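PDB 1R9D: glycerol dehydratase from Clostridium butyricum, which probably acts as a B12-independent, glycyl-radical lyase that dehydrates glycerol. Local coordinates for residues G5-Q9 and L363-H368; V172-N178 and V252-A257. One frame throughout, in Å; residues are numbered along the deposited sequence.

Interaction 1 of 2, residues G5-Q9 and L363-H368; sequences GFSTQ and LEAAVH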
loop_
_atom_site.group_PDB
_atom_site.type_symbol
_atom_site.label_atom_id
_atom_site.label_comp_id
_atom_site.label_asym_id
_atom_site.label_seq_id
_atom_site.Cartn_x
_atom_site.Cartn_y
_atom_site.Cartn_z
ATOM N N GLY A 5 4.453 44.867 -36.148
ATOM C CA GLY A 5 3.357 45.168 -35.245
ATOM C C GLY A 5 2.420 43.976 -35.208
ATOM O O GLY A 5 2.662 42.984 -35.895
ATOM N N PHE A 6 1.349 44.064 -34.428
ATOM C CA PHE A 6 0.411 42.948 -34.327
ATOM C C PHE A 6 -0.980 43.256 -34.873
ATOM O O PHE A 6 -1.405 44.410 -34.911
ATOM C CB PHE A 6 0.300 42.487 -32.871
ATOM C CG PHE A 6 1.620 42.117 -32.248
ATOM C CD1 PHE A 6 2.384 43.071 -31.581
ATOM C CD2 PHE A 6 2.110 40.818 -32.349
ATOM C CE1 PHE A 6 3.618 42.734 -31.026
ATOM C CE2 PHE A 6 3.345 40.471 -31.797
ATOM C CZ PHE A 6 4.099 41.429 -31.136
ATOM N N SER A 7 -1.683 42.206 -35.293
ATOM C CA SER A 7 -3.029 42.340 -35.838
ATOM C C SER A 7 -4.048 42.524 -34.718
ATOM O O SER A 7 -3.737 42.322 -33.543
ATOM C CB SER A 7 -3.379 41.100 -36.666
ATOM O OG SER A 7 -3.286 39.924 -35.883
ATOM N N THR A 8 -5.268 42.910 -35.087
ATOM C CA THR A 8 -6.333 43.130 -34.117
ATOM C C THR A 8 -7.234 41.903 -33.982
ATOM O O THR A 8 -7.655 41.315 -34.981
ATOM C CB THR A 8 -7.203 44.347 -34.514
ATOM O OG1 THR A 8 -6.385 45.525 -34.549
ATOM C CG2 THR A 8 -8.331 44.555 -33.512
ATOM N N GLN A 9 -7.520 41.529 -32.737
ATOM C CA GLN A 9 -8.360 40.375 -32.434
ATOM C C GLN A 9 -9.834 40.688 -32.678
ATOM O O GLN A 9 -10.234 41.850 -32.676
ATOM C CB GLN A 9 -8.163 39.947 -30.975
ATOM C CG GLN A 9 -8.698 40.921 -29.926
ATOM C CD GLN A 9 -7.867 42.185 -29.797
ATOM O OE1 GLN A 9 -6.824 42.326 -30.431
ATOM N NE2 GLN A 9 -8.327 43.110 -28.964
ATOM N N LEU A 363 2.632 33.798 -30.470
ATOM C CA LEU A 363 3.139 35.112 -30.094
ATOM C C LEU A 363 2.037 36.145 -30.347
ATOM O O LEU A 363 1.828 37.057 -29.552
ATOM C CB LEU A 363 4.385 35.452 -30.919
ATOM C CG LEU A 363 5.606 34.530 -30.734
ATOM C CD1 LEU A 363 6.727 34.957 -31.675
ATOM C CD2 LEU A 363 6.082 34.594 -29.296
ATOM N N GLU A 364 1.328 35.978 -31.458
ATOM C CA GLU A 364 0.248 36.888 -31.823
ATOM C C GLU A 364 -0.874 36.833 -30.783
ATOM O O GLU A 364 -1.405 37.865 -30.380
ATOM C CB GLU A 364 -0.301 36.513 -33.204
ATOM C CG GLU A 364 -1.072 37.618 -33.899
ATOM C CD GLU A 364 -0.160 38.670 -34.511
ATOM O OE1 GLU A 364 -0.678 39.694 -35.007
ATOM O OE2 GLU A 364 1.075 38.470 -34.505
ATOM N N ALA A 365 -1.225 35.625 -30.347
ATOM C CA ALA A 365 -2.287 35.438 -29.358
ATOM C C ALA A 365 -2.027 36.178 -28.051
ATOM O O ALA A 365 -2.956 36.691 -27.426
ATOM C CB ALA A 365 -2.490 33.947 -29.077
ATOM N N ALA A 366 -0.767 36.234 -27.629
ATOM C CA ALA A 366 -0.437 36.925 -26.388
ATOM C C ALA A 366 -0.824 38.403 -26.466
ATOM O O ALA A 366 -1.258 38.994 -25.473
ATOM C CB ALA A 366 1.056 36.785 -26.087
ATOM N N VAL A 367 -0.673 38.994 -27.646
ATOM C CA VAL A 367 -1.010 40.404 -27.836
ATOM C C VAL A 367 -2.514 40.604 -28.037
ATOM O O VAL A 367 -3.061 41.650 -27.683
ATOM C CB VAL A 367 -0.264 40.997 -29.043
ATOM C CG1 VAL A 367 -0.541 42.498 -29.137
ATOM C CG2 VAL A 367 1.226 40.747 -28.900
ATOM N N HIS A 368 -3.177 39.600 -28.602
ATOM C CA HIS A 368 -4.619 39.667 -28.834
ATOM C C HIS A 368 -5.407 39.601 -27.531
ATOM O O HIS A 368 -6.361 40.354 -27.329
ATOM C CB HIS A 368 -5.077 38.510 -29.729
ATOM C CG HIS A 368 -4.843 38.736 -31.189
ATOM N ND1 HIS A 368 -5.291 37.859 -32.154
ATOM C CD2 HIS A 368 -4.217 39.738 -31.850
ATOM C CE1 HIS A 368 -4.950 38.312 -33.348
ATOM N NE2 HIS A 368 -4.296 39.450 -33.192
HETATM O O HOH W 1 -4.491 43.581 -29.131
#
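Phe6 lays one face of its ring over Val367, whose CG2 sits 3.4 Å from the ring centroid and almost on the ring normal, a CH-pi contact of near-ideal geometry. This is a clear case of an extended segment lying against one face of a helix: Glu364, Val367 and His368, three and four residues apart, present their side chains to the same extended segment. Beyond the apolar patch the chemistry turns polar. Glu364 OE1 accepts two hydrogen bonds from Ser7, from its backbone N at 2.7 Å and from its OG at 2.8 Å, so one carboxylate oxygen holds both main chain and side chain of the serine. Ser7 OG in turn accepts from His368 NE2 at 2.9 Å, so that the hydroxyl bridges Glu364 and His368, one helical turn apart. The imidazole is used on its face as well: Gln9 CB lies 3.9 Å from the centroid of the His368 ring, a second CH-pi contact. The far end of Gln9 is joined to the helix through a water, which donates to Gln9 OE1 at 3.0 Å and to Val367 O at 2.8 Å; Gln9 NE2 is hydrogen-bonded to Asn14 on helix 11-22. Helix 357-369 lies on the beta-alpha-beta crossover between parallel strands 341-344 and 375-380, and Leu363 and Ala366 pack on Leu376 of the latter. Helix 386-397 flanks the contact, with Arg391 in a salt bridge to Glu364 and Leu395 touching Val367; helix 304-317 supplies Asp312, hydrogen-bonded to ND1 of His368.

Interaction 2 of 2, residues V172-N178 and V252-A257; sequences VLRVGFN and VSGEGA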
loop_
_atom_site.group_PDB
_atom_site.type_symbol
_atom_site.label_atom_id
_atom_site.label_comp_id
_atom_site.label_asym_id
_atom_site.label_seq_id
_atom_site.Cartn_x
_atom_site.Cartn_y
_atom_site.Cartn_z
ATOM N N VAL A 172 -2.707 11.714 -27.657
ATOM C CA VAL A 172 -4.152 11.677 -27.480
ATOM C C VAL A 172 -4.876 12.383 -28.626
ATOM O O VAL A 172 -5.963 11.969 -29.024
ATOM C CB VAL A 172 -4.574 12.313 -26.139
ATOM C CG1 VAL A 172 -6.086 12.184 -25.963
ATOM C CG2 VAL A 172 -3.849 11.628 -24.987
ATOM N N LEU A 173 -4.280 13.446 -29.154
ATOM C CA LEU A 173 -4.895 14.163 -30.270
ATOM C C LEU A 173 -4.987 13.227 -31.469
ATOM O O LEU A 173 -5.936 13.293 -32.253
ATOM C CB LEU A 173 -4.068 15.403 -30.649
ATOM C CG LEU A 173 -4.208 16.625 -29.739
ATOM C CD1 LEU A 173 -3.190 17.687 -30.132
ATOM C CD2 LEU A 173 -5.617 17.182 -29.850
ATOM N N ARG A 174 -4.002 12.345 -31.600
ATOM C CA ARG A 174 -3.970 11.408 -32.714
ATOM C C ARG A 174 -4.903 10.206 -32.559
ATOM O O ARG A 174 -5.650 9.878 -33.481
ATOM C CB ARG A 174 -2.543 10.894 -32.939
ATOM C CG ARG A 174 -2.412 9.986 -34.151
ATOM C CD ARG A 174 -1.001 9.454 -34.340
ATOM N NE ARG A 174 -0.672 8.377 -33.412
ATOM C CZ ARG A 174 0.181 8.492 -32.396
ATOM N NH1 ARG A 174 0.795 9.646 -32.168
ATOM N NH2 ARG A 174 0.430 7.448 -31.616
ATOM N N VAL A 175 -4.868 9.561 -31.395
ATOM C CA VAL A 175 -5.672 8.361 -31.167
ATOM C C VAL A 175 -6.960 8.538 -30.375
ATOM O O VAL A 175 -7.784 7.622 -30.318
ATOM C CB VAL A 175 -4.829 7.271 -30.472
ATOM C CG1 VAL A 175 -3.560 7.014 -31.272
ATOM C CG2 VAL A 175 -4.491 7.699 -29.052
ATOM N N GLY A 176 -7.131 9.701 -29.757
ATOM C CA GLY A 176 -8.334 9.951 -28.982
ATOM C C GLY A 176 -8.427 9.107 -27.726
ATOM O O GLY A 176 -7.601 8.221 -27.497
ATOM N N PHE A 177 -9.430 9.387 -26.902
ATOM C CA PHE A 177 -9.616 8.637 -25.672
ATOM C C PHE A 177 -9.873 7.161 -25.971
ATOM O O PHE A 177 -9.578 6.300 -25.146
ATOM C CB PHE A 177 -10.764 9.235 -24.854
ATOM C CG PHE A 177 -10.481 10.626 -24.344
ATOM C CD1 PHE A 177 -11.327 11.685 -24.659
ATOM C CD2 PHE A 177 -9.361 10.876 -23.553
ATOM C CE1 PHE A 177 -11.064 12.975 -24.197
ATOM C CE2 PHE A 177 -9.088 12.165 -23.083
ATOM C CZ PHE A 177 -9.942 13.215 -23.407
ATOM N N ASN A 178 -10.415 6.865 -27.151
ATOM C CA ASN A 178 -10.658 5.468 -27.518
ATOM C C ASN A 178 -9.323 4.761 -27.727
ATOM O O ASN A 178 -9.172 3.582 -27.393
ATOM C CB ASN A 178 -11.470 5.350 -28.816
ATOM C CG ASN A 178 -12.909 5.792 -28.657
ATOM O OD1 ASN A 178 -13.509 5.636 -27.597
ATOM N ND2 ASN A 178 -13.479 6.328 -29.729
ATOM N N VAL A 252 -14.819 14.206 -31.205
ATOM C CA VAL A 252 -13.645 14.073 -30.342
ATOM C C VAL A 252 -13.956 13.528 -28.954
ATOM O O VAL A 252 -13.078 13.475 -28.092
ATOM C CB VAL A 252 -12.890 15.419 -30.192
ATOM C CG1 VAL A 252 -12.520 15.952 -31.564
ATOM C CG2 VAL A 252 -13.736 16.428 -29.424
ATOM N N SER A 253 -15.203 13.126 -28.727
ATOM C CA SER A 253 -15.567 12.572 -27.432
ATOM C C SER A 253 -14.711 11.328 -27.202
ATOM O O SER A 253 -14.270 11.069 -26.084
ATOM C CB SER A 253 -17.059 12.213 -27.392
ATOM O OG SER A 253 -17.431 11.412 -28.500
ATOM N N GLY A 254 -14.459 10.580 -28.272
ATOM C CA GLY A 254 -13.648 9.380 -28.160
ATOM C C GLY A 254 -12.628 9.222 -29.270
ATOM O O GLY A 254 -11.599 8.573 -29.089
ATOM N N GLU A 255 -12.904 9.816 -30.424
ATOM C CA GLU A 255 -11.993 9.725 -31.558
ATOM C C GLU A 255 -10.919 10.807 -31.511
ATOM O O GLU A 255 -11.029 11.776 -30.760
ATOM C CB GLU A 255 -12.776 9.843 -32.869
ATOM C CG GLU A 255 -13.696 8.663 -33.147
ATOM C CD GLU A 255 -14.660 8.931 -34.286
ATOM O OE1 GLU A 255 -15.566 9.778 -34.117
ATOM O OE2 GLU A 255 -14.511 8.296 -35.352
ATOM N N GLY A 256 -9.879 10.626 -32.317
ATOM C CA GLY A 256 -8.811 11.605 -32.378
ATOM C C GLY A 256 -9.268 12.763 -33.245
ATOM O O GLY A 256 -10.343 12.702 -33.845
ATOM N N ALA A 257 -8.463 13.817 -33.320
ATOM C CA ALA A 257 -8.820 14.979 -34.119
ATOM C C ALA A 257 -8.375 14.841 -35.573
ATOM O O ALA A 257 -7.466 14.078 -35.890
ATOM C CB ALA A 257 -8.215 16.239 -33.502
HETATM O O HOH W 2 -10.972 11.636 -28.040
#
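Where a loop meets a kinked helix, the conformations of a few side chains decide what fills the space around the backbone. Phe177, with chi1 in the m well, turns its ring edge to the loop, CD1 standing 3.3 Å from Ser253 O, while the ring also touches Leu266 and Ile216. Asn178 has its CA-to-CB bond directed at the loop; its ND2 comes within 3.0 Å of Gly254 O, but at an angle too poor for a hydrogen bond. Leu173, in the mt rotamer, extends to meet both helix 260-277, at Leu266, and helix 288-298, at Tyr291, Met292 and Tyr295. Ser253 starts away from the helix, and its p rotamer lets OG bond to Ser250 O in helix 236-252. Arg174 and Val175 also start away from the loop.

These side chains settle around three glycines. The CA atoms of Gly176 and Gly256 are 3.8 Å apart; a CB on Gly176 would collide with Gly254 O, one on Gly256 with Arg174 O, and one on Gly254 with Asn178 ND2. At the kink, where Gly176 has a phi of 68°, the loop replaces lost helical bonds: Leu173 O receives Ala257 N at 2.8 Å, Asn178 N donates to Gly254 O at 2.8 Å, and Phe177 N donates to a water 3.0 Å away that links it to Val252 O and Glu255 O. Helix 169-190 is thus tied at its kink to the loop joining helices 236-252 and 260-277, with Ile216 and Val219 of helix 197-230 packing alongside.

Two ways of joining a loop to a helix appear here. Both contacts are partly buried, lie well out from the centre of the chain, and involve no other subunit, yet they share no helix; their centres are about 30 Å apart and their nearest atoms about 16 Å. Interaction 1 fastens the N-terminal segment to a regular helix beside a beta sheet and relies on side chains, with an exposed serine, Ser7, meeting a buried histidine, His368. Interaction 2 belongs to a neighbourhood of helices 197-230, 260-277 and 288-298 and relies on main chain meeting main chain, where buried Gly176 and Gly254 permit close approach and a distorted helix offers backbone groups.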